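Local coordinates for protein aminotransferase, class I and II (Erwinia tasmaniensis, PDB 5Z0Q) that belongs to the class I and II aminotransferases, a family of fold type I enzymes, and binds pyridoxal-5'-phosphate in a pocket of its larger domain, at residues 230-236 / 251-257; 107-112 / 167-171; 303-307 / 374-378; 337-341 / 360-364. All blocks are in the same frame, centred on the assembly; numbering follows the deposited sequence.

Interaction 1 (230-236 / 251-257)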
loop_
_atom_site.group_PDB
_atom_site.type_symbol
_atom_site.label_atom_id
_atom_site.label_comp_id
_atom_site.label_asym_id
_atom_site.label_seq_id
_atom_site.Cartn_x
_atom_site.Cartn_y
_atom_site.Cartn_z
ATOM N N GLN A 230 5.561 -13.608 23.046
ATOM C CA GLN A 230 5.013 -14.727 22.290
ATOM C C GLN A 230 3.499 -14.665 22.132
ATOM O O GLN A 230 2.922 -15.569 21.519
ATOM C CB GLN A 230 5.407 -16.050 22.952
ATOM C CG GLN A 230 6.900 -16.339 22.919
ATOM C CD GLN A 230 7.431 -16.486 21.506
ATOM O OE1 GLN A 230 6.744 -17.002 20.624
ATOM N NE2 GLN A 230 8.658 -16.027 21.282
ATOM N N ARG A 231 2.844 -13.629 22.658
ATOM C CA ARG A 231 1.393 -13.517 22.574
ATOM C C ARG A 231 0.942 -12.197 21.958
ATOM O O ARG A 231 -0.261 -11.907 21.964
ATOM C CB ARG A 231 0.764 -13.679 23.965
ATOM C CG ARG A 231 0.952 -12.468 24.870
ATOM C CD ARG A 231 0.674 -12.785 26.336
ATOM N NE ARG A 231 -0.627 -13.414 26.545
ATOM C CZ ARG A 231 -0.792 -14.668 26.956
ATOM N NH1 ARG A 231 0.262 -15.428 27.215
ATOM N NH2 ARG A 231 -2.014 -15.159 27.118
ATOM N N SER A 232 1.860 -11.398 21.418
ATOM C CA SER A 232 1.546 -10.040 21.000
ATOM C C SER A 232 2.118 -9.745 19.620
ATOM O O SER A 232 2.935 -10.491 19.078
ATOM C CB SER A 232 2.082 -9.011 22.004
ATOM O OG SER A 232 3.496 -8.948 21.951
ATOM N N ILE A 233 1.661 -8.626 19.061
ATOM C CA ILE A 233 2.206 -8.046 17.840
ATOM C C ILE A 233 2.403 -6.557 18.089
ATOM O O ILE A 233 1.513 -5.892 18.629
ATOM C CB ILE A 233 1.289 -8.287 16.624
ATOM C CG1 ILE A 233 1.773 -7.477 15.419
ATOM C CG2 ILE A 233 -0.161 -7.959 16.961
ATOM C CD1 ILE A 233 0.854 -7.549 14.223
ATOM N N THR A 234 3.569 -6.040 17.711
ATOM C CA THR A 234 3.949 -4.660 17.986
ATOM C C THR A 234 3.989 -3.877 16.678
ATOM O O THR A 234 4.689 -4.270 15.738
ATOM C CB THR A 234 5.307 -4.608 18.688
ATOM O OG1 THR A 234 5.305 -5.518 19.794
ATOM C CG2 THR A 234 5.594 -3.202 19.196
ATOM N N LEU A 235 3.249 -2.773 16.625
ATOM C CA LEU A 235 3.171 -1.923 15.442
ATOM C C LEU A 235 3.950 -0.639 15.695
ATOM O O LEU A 235 3.637 0.107 16.630
ATOM C CB LEU A 235 1.717 -1.608 15.091
ATOM C CG LEU A 235 0.826 -2.791 14.708
ATOM C CD1 LEU A 235 -0.608 -2.333 14.509
ATOM C CD2 LEU A 235 1.348 -3.469 13.454
ATOM N N MET A 236 4.958 -0.383 14.863
ATOM C CA MET A 236 5.791 0.804 14.994
ATOM C C MET A 236 6.100 1.366 13.613
ATOM O O MET A 236 6.069 0.653 12.608
ATOM C CB MET A 236 7.091 0.500 15.747
ATOM C CG MET A 236 6.890 0.150 17.211
ATOM S SD MET A 236 8.422 -0.332 18.021
ATOM C CE MET A 236 8.935 -1.692 16.974
ATOM N N LEU A 251 6.168 -1.227 10.263
ATOM C CA LEU A 251 6.586 -2.603 10.476
ATOM C C LEU A 251 5.848 -3.177 11.675
ATOM O O LEU A 251 5.490 -2.456 12.611
ATOM C CB LEU A 251 8.107 -2.711 10.673
ATOM C CG LEU A 251 8.808 -1.852 11.732
ATOM C CD1 LEU A 251 8.764 -2.494 13.116
ATOM C CD2 LEU A 251 10.245 -1.576 11.318
ATOM N N ALA A 252 5.623 -4.487 11.632
ATOM C CA ALA A 252 5.026 -5.229 12.732
ATOM C C ALA A 252 6.049 -6.210 13.284
ATOM O O ALA A 252 6.769 -6.863 12.521
ATOM C CB ALA A 252 3.768 -5.974 12.281
ATOM N N VAL A 253 6.114 -6.309 14.607
ATOM C CA VAL A 253 7.064 -7.179 15.291
ATOM C C VAL A 253 6.276 -8.319 15.919
ATOM O O VAL A 253 5.579 -8.126 16.922
ATOM C CB VAL A 253 7.881 -6.421 16.344
ATOM C CG1 VAL A 253 8.960 -7.322 16.924
ATOM C CG2 VAL A 253 8.490 -5.166 15.735
ATOM N N ILE A 254 6.385 -9.504 15.333
ATOM C CA ILE A 254 5.679 -10.691 15.793
ATOM C C ILE A 254 6.716 -11.742 16.171
ATOM O O ILE A 254 7.217 -12.472 15.314
ATOM C CB ILE A 254 4.716 -11.226 14.719
ATOM C CG1 ILE A 254 4.041 -10.066 13.984
ATOM C CG2 ILE A 254 3.670 -12.131 15.349
ATOM C CD1 ILE A 254 3.246 -10.490 12.772
ATOM N N PRO A 255 7.075 -11.839 17.455
ATOM C CA PRO A 255 8.064 -12.851 17.857
ATOM C C PRO A 255 7.557 -14.277 17.729
ATOM O O PRO A 255 8.360 -15.187 17.490
ATOM C CB PRO A 255 8.364 -12.489 19.319
ATOM C CG PRO A 255 7.919 -11.067 19.467
ATOM C CD PRO A 255 6.740 -10.926 18.558
ATOM N N ASN A 256 6.258 -14.500 17.878
ATOM C CA ASN A 256 5.719 -15.851 17.779
ATOM C C ASN A 256 5.779 -16.323 16.331
ATOM O O ASN A 256 5.266 -15.637 15.439
ATOM C CB ASN A 256 4.280 -15.887 18.297
ATOM C CG ASN A 256 3.761 -17.302 18.496
ATOM O OD1 ASN A 256 3.940 -18.174 17.645
ATOM N ND2 ASN A 256 3.111 -17.534 19.631
ATOM N N PRO A 257 6.397 -17.476 16.054
ATOM C CA PRO A 257 6.451 -17.946 14.660
ATOM C C PRO A 257 5.090 -18.315 14.098
ATOM O O PRO A 257 4.797 -17.994 12.939
ATOM C CB PRO A 257 7.387 -19.163 14.738
ATOM C CG PRO A 257 8.153 -18.985 16.015
ATOM C CD PRO A 257 7.204 -18.313 16.955
#
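T234 and V253 face each other as a hydrogen-bonded antiparallel pair: T234 N reaches V253 O at 3.0 Å and V253 N returns to T234 O at 2.7 Å. M236 and L251 form the next such pair. Between the two, L235 and A252 make a non-hydrogen-bonded pair whose side chains leave by the face opposite to that of T234, V253, M236 and L251. On that latter face M236 bends at its last torsion (chi3 -57°), which brings CE to 3.7 Å from V253 CG2 and 3.9 Å from L251 CD1. On the other, the A252 methyl is met by L235 CD2 at 3.7 Å and by I233 CD1 at 3.8 Å, while I233 CG1 runs alongside I254 CG1, both chains pointing the same way. The local strand axes run at 152°. In the large-domain sheet of this fold type I protein, strand 250-253 lies between 232-236 and the outermost strand 94-97, antiparallel to both. Strand pairing then stops, but the backbones come together again at Q230 and N256, where N256 ND2 reaches Q230 O at 2.7 Å in a nearly straight bond (174°), with Q230 O in the N256 amide plane and the donor in the Q230 carbonyl plane. The Q230 side chain folds back so that OE1 sits 3.6 Å from N256 CB. N256 is also the N-cap of helix 257-267, its OD1 bonding weakly to the E258 and L259 backbone. F263 of that helix covers I233 and I254. C202 of strand 200-204 backs I233 and L235, and the S232 hydroxyl is bonded to A228 O.

Interaction 2 (107-112 / 167-171)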
loop_
_atom_site.group_PDB
_atom_site.type_symbol
_atom_site.label_atom_id
_atom_site.label_comp_id
_atom_site.label_asym_id
_atom_site.label_seq_id
_atom_site.Cartn_x
_atom_site.Cartn_y
_atom_site.Cartn_z
ATOM N N ALA A 107 -4.406 -7.924 11.825
ATOM C CA ALA A 107 -4.361 -8.590 13.122
ATOM C C ALA A 107 -5.742 -9.075 13.547
ATOM O O ALA A 107 -5.881 -10.182 14.082
ATOM C CB ALA A 107 -3.776 -7.649 14.173
ATOM N N VAL A 108 -6.778 -8.268 13.309
ATOM C CA VAL A 108 -8.127 -8.661 13.705
ATOM C C VAL A 108 -8.640 -9.793 12.821
ATOM O O VAL A 108 -9.277 -10.737 13.304
ATOM C CB VAL A 108 -9.065 -7.442 13.676
ATOM C CG1 VAL A 108 -10.493 -7.855 13.995
ATOM C CG2 VAL A 108 -8.587 -6.383 14.658
ATOM N N ARG A 109 -8.366 -9.725 11.514
ATOM C CA ARG A 109 -8.842 -10.765 10.607
ATOM C C ARG A 109 -8.111 -12.084 10.825
ATOM O O ARG A 109 -8.671 -13.151 10.551
ATOM C CB ARG A 109 -8.681 -10.317 9.153
ATOM C CG ARG A 109 -9.228 -8.934 8.840
ATOM C CD ARG A 109 -10.633 -8.979 8.272
ATOM N NE ARG A 109 -11.144 -7.634 8.021
ATOM C CZ ARG A 109 -10.973 -6.966 6.883
ATOM N NH1 ARG A 109 -10.307 -7.517 5.879
ATOM N NH2 ARG A 109 -11.474 -5.745 6.749
ATOM N N ALA A 110 -6.872 -12.035 11.314
ATOM C CA ALA A 110 -6.040 -13.228 11.431
ATOM C C ALA A 110 -6.031 -13.840 12.823
ATOM O O ALA A 110 -5.865 -15.057 12.948
ATOM C CB ALA A 110 -4.597 -12.910 11.022
ATOM N N PHE A 111 -6.198 -13.035 13.872
ATOM C CA PHE A 111 -6.108 -13.516 15.245
ATOM C C PHE A 111 -7.468 -13.621 15.922
ATOM O O PHE A 111 -7.531 -13.796 17.144
ATOM C CB PHE A 111 -5.184 -12.605 16.057
ATOM C CG PHE A 111 -3.806 -12.469 15.477
ATOM C CD1 PHE A 111 -3.183 -13.551 14.874
ATOM C CD2 PHE A 111 -3.135 -11.258 15.526
ATOM C CE1 PHE A 111 -1.915 -13.428 14.336
ATOM C CE2 PHE A 111 -1.867 -11.130 14.989
ATOM C CZ PHE A 111 -1.256 -12.217 14.394
ATOM N N THR A 112 -8.555 -13.521 15.162
ATOM C CA THR A 112 -9.902 -13.580 15.710
ATOM C C THR A 112 -10.792 -14.350 14.747
ATOM O O THR A 112 -10.539 -14.383 13.539
ATOM C CB THR A 112 -10.473 -12.172 15.951
ATOM O OG1 THR A 112 -9.454 -11.331 16.504
ATOM C CG2 THR A 112 -11.643 -12.220 16.918
ATOM N N LYS A 167 -10.813 -12.454 22.648
ATOM C CA LYS A 167 -9.672 -13.170 22.088
ATOM C C LYS A 167 -8.484 -12.254 21.811
ATOM O O LYS A 167 -7.332 -12.649 22.017
ATOM C CB LYS A 167 -10.090 -13.889 20.804
ATOM C CG LYS A 167 -8.976 -14.666 20.119
ATOM C CD LYS A 167 -8.378 -15.719 21.037
ATOM C CE LYS A 167 -7.855 -16.905 20.238
ATOM N NZ LYS A 167 -7.014 -16.480 19.084
ATOM N N LEU A 168 -8.745 -11.035 21.343
ATOM C CA LEU A 168 -7.693 -10.118 20.917
ATOM C C LEU A 168 -7.814 -8.815 21.693
ATOM O O LEU A 168 -8.857 -8.156 21.648
ATOM C CB LEU A 168 -7.774 -9.858 19.411
ATOM C CG LEU A 168 -6.725 -8.927 18.802
ATOM C CD1 LEU A 168 -5.321 -9.438 19.076
ATOM C CD2 LEU A 168 -6.957 -8.772 17.307
ATOM N N LEU A 169 -6.746 -8.444 22.394
ATOM C CA LEU A 169 -6.692 -7.205 23.159
ATOM C C LEU A 169 -5.956 -6.149 22.343
ATOM O O LEU A 169 -4.794 -6.345 21.971
ATOM C CB LEU A 169 -6.000 -7.421 24.504
ATOM C CG LEU A 169 -5.739 -6.161 25.333
ATOM C CD1 LEU A 169 -7.048 -5.496 25.733
ATOM C CD2 LEU A 169 -4.901 -6.482 26.560
ATOM N N LEU A 170 -6.628 -5.032 22.073
ATOM C CA LEU A 170 -6.067 -3.946 21.276
ATOM C C LEU A 170 -5.616 -2.832 22.215
ATOM O O LEU A 170 -6.447 -2.152 22.826
ATOM C CB LEU A 170 -7.092 -3.436 20.266
ATOM C CG LEU A 170 -7.658 -4.467 19.288
ATOM C CD1 LEU A 170 -8.643 -3.813 18.338
ATOM C CD2 LEU A 170 -6.544 -5.147 18.515
ATOM N N LEU A 171 -4.304 -2.645 22.324
ATOM C CA LEU A 171 -3.718 -1.621 23.173
ATOM C C LEU A 171 -3.138 -0.496 22.325
ATOM O O LEU A 171 -2.933 -0.636 21.116
ATOM C CB LEU A 171 -2.627 -2.207 24.074
ATOM C CG LEU A 171 -3.066 -3.261 25.090
ATOM C CD1 LEU A 171 -1.883 -3.700 25.939
ATOM C CD2 LEU A 171 -4.194 -2.731 25.961
#
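L168 is the bump of this contact, pushing its forked end against the last turn of helix 101-111. Its chi1 (-179°) sends CG toward the helix, anti to the backbone N, and chi2 (57°) then puts CD2 in a hollow formed by A107 O, V108 and T112: CD2 lies 3.7 Å from A107 O, 3.9 Å from V108 CG2 and 3.7 Å from T112 OG1. The second branch, CD1, faces the flank of F111, 4.4 Å from CB. V108 meets L168 at about a right angle, and the same CG2 brushes L170 CD1 at a loose 4.5 Å. T112 walls the hollow with its OG1, which lies against both CB and CD2 of L168 and makes a weak hydrogen bond back to V108 O. F111 itself turns its ring away, toward L259 and F263 of helix 257-267. With axes 9.1 Å apart and running at 159°, the helix lies roughly antiparallel on the sheet, as layers do in the alpha/beta/alpha large domain of this family. K167, bent at two torsions, curls NZ back to F111 O at 3.4 Å, a weak hydrogen bond. Since no stronger polar link crosses between the segments, their hold on each other appears to rest mainly on burial and on the shape match around L168, with little directional bonding.

Interaction 3 (303-307 / 374-378)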
loop_
_atom_site.group_PDB
_atom_site.type_symbol
_atom_site.label_atom_id
_atom_site.label_comp_id
_atom_site.label_asym_id
_atom_site.label_seq_id
_atom_site.Cartn_x
_atom_site.Cartn_y
_atom_site.Cartn_z
ATOM N N ASN A 303 4.884 24.185 22.838
ATOM C CA ASN A 303 3.533 24.346 22.312
ATOM C C ASN A 303 2.509 23.665 23.210
ATOM O O ASN A 303 1.404 24.185 23.409
ATOM C CB ASN A 303 3.450 23.789 20.890
ATOM C CG ASN A 303 4.049 24.722 19.857
ATOM O OD1 ASN A 303 4.786 25.649 20.192
ATOM N ND2 ASN A 303 3.733 24.482 18.590
ATOM N N ARG A 304 2.859 22.502 23.764
ATOM C CA ARG A 304 1.933 21.779 24.629
ATOM C C ARG A 304 1.659 22.553 25.913
ATOM O O ARG A 304 0.507 22.669 26.345
ATOM C CB ARG A 304 2.492 20.394 24.951
ATOM C CG ARG A 304 1.606 19.570 25.862
ATOM C CD ARG A 304 2.402 18.480 26.555
ATOM N NE ARG A 304 3.362 19.028 27.509
ATOM C CZ ARG A 304 4.138 18.291 28.298
ATOM N NH1 ARG A 304 4.071 16.968 28.252
ATOM N NH2 ARG A 304 4.981 18.878 29.136
ATOM N N ASP A 305 2.713 23.085 26.540
ATOM C CA ASP A 305 2.541 23.809 27.796
ATOM C C ASP A 305 1.701 25.065 27.609
ATOM O O ASP A 305 0.955 25.454 28.515
ATOM C CB ASP A 305 3.904 24.163 28.389
ATOM C CG ASP A 305 4.694 22.938 28.808
ATOM O OD1 ASP A 305 4.176 21.812 28.652
ATOM O OD2 ASP A 305 5.832 23.101 29.294
ATOM N N MET A 306 1.801 25.709 26.445
ATOM C CA MET A 306 0.991 26.895 26.189
ATOM C C MET A 306 -0.479 26.531 26.024
ATOM O O MET A 306 -1.356 27.196 26.586
ATOM C CB MET A 306 1.508 27.624 24.950
ATOM C CG MET A 306 0.908 29.002 24.743
ATOM S SD MET A 306 1.439 29.727 23.183
ATOM C CE MET A 306 3.184 29.340 23.233
ATOM N N LEU A 307 -0.764 25.477 25.254
ATOM C CA LEU A 307 -2.145 25.041 25.076
ATOM C C LEU A 307 -2.747 24.561 26.390
ATOM O O LEU A 307 -3.916 24.837 26.683
ATOM C CB LEU A 307 -2.210 23.936 24.021
ATOM C CG LEU A 307 -3.551 23.221 23.835
ATOM C CD1 LEU A 307 -4.586 24.148 23.222
ATOM C CD2 LEU A 307 -3.378 21.974 22.984
ATOM N N LEU A 374 -0.268 28.445 16.449
ATOM C CA LEU A 374 -0.909 28.027 17.692
ATOM C C LEU A 374 -1.482 29.221 18.445
ATOM O O LEU A 374 -2.573 29.133 19.020
ATOM C CB LEU A 374 0.084 27.267 18.571
ATOM C CG LEU A 374 -0.469 26.767 19.907
ATOM C CD1 LEU A 374 -1.601 25.781 19.679
ATOM C CD2 LEU A 374 0.627 26.142 20.753
ATOM N N GLU A 375 -0.758 30.345 18.454
ATOM C CA GLU A 375 -1.253 31.541 19.129
ATOM C C GLU A 375 -2.540 32.043 18.488
ATOM O O GLU A 375 -3.468 32.467 19.189
ATOM C CB GLU A 375 -0.182 32.632 19.114
ATOM C CG GLU A 375 1.073 32.283 19.896
ATOM C CD GLU A 375 2.194 33.280 19.674
ATOM O OE1 GLU A 375 2.069 34.120 18.758
ATOM O OE2 GLU A 375 3.199 33.224 20.413
ATOM N N GLU A 376 -2.618 32.002 17.155
ATOM C CA GLU A 376 -3.851 32.391 16.480
ATOM C C GLU A 376 -4.993 31.439 16.809
ATOM O O GLU A 376 -6.150 31.866 16.893
ATOM C CB GLU A 376 -3.628 32.449 14.968
ATOM C CG GLU A 376 -2.598 33.478 14.532
ATOM C CD GLU A 376 -2.380 33.486 13.030
ATOM O OE1 GLU A 376 -3.019 32.671 12.330
ATOM O OE2 GLU A 376 -1.571 34.308 12.552
ATOM N N ALA A 377 -4.690 30.152 17.000
ATOM C CA ALA A 377 -5.726 29.200 17.383
ATOM C C ALA A 377 -6.207 29.452 18.806
ATOM O O ALA A 377 -7.412 29.392 19.079
ATOM C CB ALA A 377 -5.202 27.772 17.239
ATOM N N LEU A 378 -5.281 29.737 19.724
ATOM C CA LEU A 378 -5.665 29.998 21.107
ATOM C C LEU A 378 -6.502 31.265 21.232
ATOM O O LEU A 378 -7.403 31.329 22.076
ATOM C CB LEU A 378 -4.421 30.093 21.988
ATOM C CG LEU A 378 -3.643 28.790 22.160
ATOM C CD1 LEU A 378 -2.430 28.994 23.051
ATOM C CD2 LEU A 378 -4.554 27.716 22.728
#
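L378 reaches across to M306 and L307, and its fork divides the work between them. CB carries CG beside the backbone N, anti to the carbonyl carbon (chi1 -67°); neither CB nor CG comes close to the opposite helix, and contact begins at the two methyls. CD1 lies 3.7 Å from M306 CG and 3.9 Å from M306 SD, the two chains passing at a slant. CD2 goes to the other partner, 3.6 Å from L307 CD1. One turn earlier L374 repeats the reach with a different torsion, CG anti to the backbone N (chi1 180°): its CD2 rests on the N303 backbone carbonyl and on N303 CB, 3.7 Å from the latter, the side chains sliding past each other in opposite directions, and comes 4.4 Å from M306 SD. That sulfur therefore sits among L374, L378 and E375, whose CG is 4.2 Å away at the more exposed margin. No hydrogen bond joins the segments, so this is side-by-side packing of nearly parallel helical segments, whose axes run at 12° and come within 11.0 Å. N303 has its polar end occupied, ND2 bonding weakly to the carbonyls of F367 and C369 just ahead of helix 371-385. In the smaller domain, helix 290-313 thus lies alongside helix 371-385; F367 touches L307, F365 touches L374, and A377 of helix 371-385 rests on L36 and L38 of strand 36-38.

Interaction 4 (337-341 / 360-364)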
loop_
_atom_site.group_PDB
_atom_site.type_symbol
_atom_site.label_atom_id
_atom_site.label_comp_id
_atom_site.label_asym_id
_atom_site.label_seq_id
_atom_site.Cartn_x
_atom_site.Cartn_y
_atom_site.Cartn_z
ATOM N N VAL A 337 -23.311 22.611 24.511
ATOM C CA VAL A 337 -23.764 22.578 23.127
ATOM C C VAL A 337 -23.899 21.126 22.687
ATOM O O VAL A 337 -23.198 20.235 23.178
ATOM C CB VAL A 337 -22.799 23.374 22.218
ATOM C CG1 VAL A 337 -21.433 22.704 22.161
ATOM C CG2 VAL A 337 -23.382 23.556 20.820
ATOM N N ALA A 338 -24.825 20.878 21.758
ATOM C CA ALA A 338 -25.079 19.526 21.277
ATOM C C ALA A 338 -23.978 18.999 20.365
ATOM O O ALA A 338 -23.992 17.809 20.030
ATOM C CB ALA A 338 -26.422 19.477 20.547
ATOM N N ASP A 339 -23.035 19.843 19.958
ATOM C CA ASP A 339 -21.963 19.406 19.071
ATOM C C ASP A 339 -20.726 20.274 19.276
ATOM O O ASP A 339 -20.562 21.288 18.588
ATOM C CB ASP A 339 -22.427 19.461 17.613
ATOM C CG ASP A 339 -21.569 18.614 16.690
ATOM O OD1 ASP A 339 -20.362 18.455 16.976
ATOM O OD2 ASP A 339 -22.102 18.102 15.682
ATOM N N PRO A 340 -19.838 19.917 20.206
ATOM C CA PRO A 340 -18.672 20.780 20.470
ATOM C C PRO A 340 -17.762 20.972 19.267
ATOM O O PRO A 340 -17.181 22.054 19.108
ATOM C CB PRO A 340 -17.948 20.047 21.607
ATOM C CG PRO A 340 -18.996 19.199 22.241
ATOM C CD PRO A 340 -19.901 18.774 21.131
ATOM N N ALA A 341 -17.612 19.955 18.418
ATOM C CA ALA A 341 -16.753 20.089 17.247
ATOM C C ALA A 341 -17.345 21.066 16.239
ATOM O O ALA A 341 -16.645 21.948 15.727
ATOM C CB ALA A 341 -16.527 18.721 16.606
ATOM N N ASP A 360 -18.462 12.103 22.165
ATOM C CA ASP A 360 -18.886 13.323 21.475
ATOM C C ASP A 360 -18.763 14.584 22.336
ATOM O O ASP A 360 -19.206 15.647 21.881
ATOM C CB ASP A 360 -20.326 13.172 20.981
ATOM C CG ASP A 360 -21.343 13.229 22.108
ATOM O OD1 ASP A 360 -21.027 12.764 23.223
ATOM O OD2 ASP A 360 -22.459 13.740 21.876
ATOM N N ARG A 361 -18.204 14.532 23.543
ATOM C CA ARG A 361 -18.020 15.719 24.366
ATOM C C ARG A 361 -16.619 16.301 24.258
ATOM O O ARG A 361 -16.359 17.366 24.829
ATOM C CB ARG A 361 -18.333 15.401 25.832
ATOM C CG ARG A 361 -19.799 15.107 26.110
ATOM C CD ARG A 361 -20.675 16.298 25.755
ATOM N NE ARG A 361 -21.576 16.003 24.645
ATOM C CZ ARG A 361 -22.405 16.890 24.104
ATOM N NH1 ARG A 361 -22.445 18.132 24.566
ATOM N NH2 ARG A 361 -23.193 16.534 23.098
ATOM N N PHE A 362 -15.717 15.642 23.540
ATOM C CA PHE A 362 -14.327 16.058 23.443
ATOM C C PHE A 362 -13.993 16.505 22.025
ATOM O O PHE A 362 -14.698 16.192 21.062
ATOM C CB PHE A 362 -13.384 14.921 23.850
ATOM C CG PHE A 362 -13.395 14.606 25.321
ATOM C CD1 PHE A 362 -14.501 14.020 25.912
ATOM C CD2 PHE A 362 -12.286 14.874 26.105
ATOM C CE1 PHE A 362 -14.507 13.725 27.262
ATOM C CE2 PHE A 362 -12.285 14.578 27.454
ATOM C CZ PHE A 362 -13.396 14.004 28.033
ATOM N N VAL A 363 -12.896 17.250 21.915
ATOM C CA VAL A 363 -12.315 17.635 20.636
ATOM C C VAL A 363 -10.812 17.415 20.716
ATOM O O VAL A 363 -10.186 17.706 21.742
ATOM C CB VAL A 363 -12.637 19.101 20.268
ATOM C CG1 VAL A 363 -14.103 19.249 19.888
ATOM C CG2 VAL A 363 -12.286 20.035 21.420
ATOM N N ARG A 364 -10.231 16.890 19.640
ATOM C CA ARG A 364 -8.798 16.637 19.600
ATOM C C ARG A 364 -8.082 17.839 18.998
ATOM O O ARG A 364 -8.421 18.286 17.898
ATOM C CB ARG A 364 -8.482 15.368 18.805
ATOM C CG ARG A 364 -7.104 14.794 19.113
ATOM C CD ARG A 364 -6.833 13.506 18.353
ATOM N NE ARG A 364 -6.699 13.732 16.917
ATOM C CZ ARG A 364 -6.281 12.814 16.053
ATOM N NH1 ARG A 364 -5.952 11.601 16.479
ATOM N NH2 ARG A 364 -6.188 13.107 14.763
#
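The R361 guanidinium carries P340 over one face, CD standing 4.2 Å above the plane and offset toward the rim, while its edge is taken up by V337 O, A338 CA and the D360 carboxylate. NH1 donates to V337 O at 2.6 Å, nearly in line with the C=O bond although the oxygen is tilted 21° from the guanidinium plane. NH2 turns to D360 OD2 at 3.1 Å in a salt bridge, reaching that oxygen from above the carboxylate plane. Bends at chi2 and chi3 bring the tip back, although CB starts away from residues 337-341. Two bonds from different nitrogens, to V337 O and D360 OD2, would limit rotation of the group. Deeper in, the contact turns apolar: V363 CG1 lies 3.8 Å from A341 CA and 4.1 Å from A341 CB. The P340 ring lies against D360 O. D339 caps helix 340-345, its OD1 accepting from L342 N; the first helical residues, P340 and A341, lie against D360, R361 and V363. Strand 362-364 runs between 349-353 and 329-331 in the small-domain sheet; A341 also leans on S353, P340 on A332, and V363 on F351 and I330, while F362 stacks with W329.

Interactions 1 and 2 both reach the large-domain sheet, 1 within it and 2 between it and a covering helix. They touch where I233 CG2 lies 4.1 Å from F111 CE2, and the centres of the two interactions are 12 Å apart. The side chain of L235 is about 7 Å, and that of L170 about 10 Å, from a bound pyridoxal-5'-phosphate; strand 166-172 ends at the pocket residue C172. Interactions 3 and 4 sit together in the small domain, nearest atoms about 7 Å apart; strand 362-364 leads on to helix 371-385, and 4 is nested within the loop closed by 3. Centres of 1 and 3 are 37 Å apart, on opposite sides of the chain's centre. R364, in interaction 4, bonds weakly to pocket residue N176.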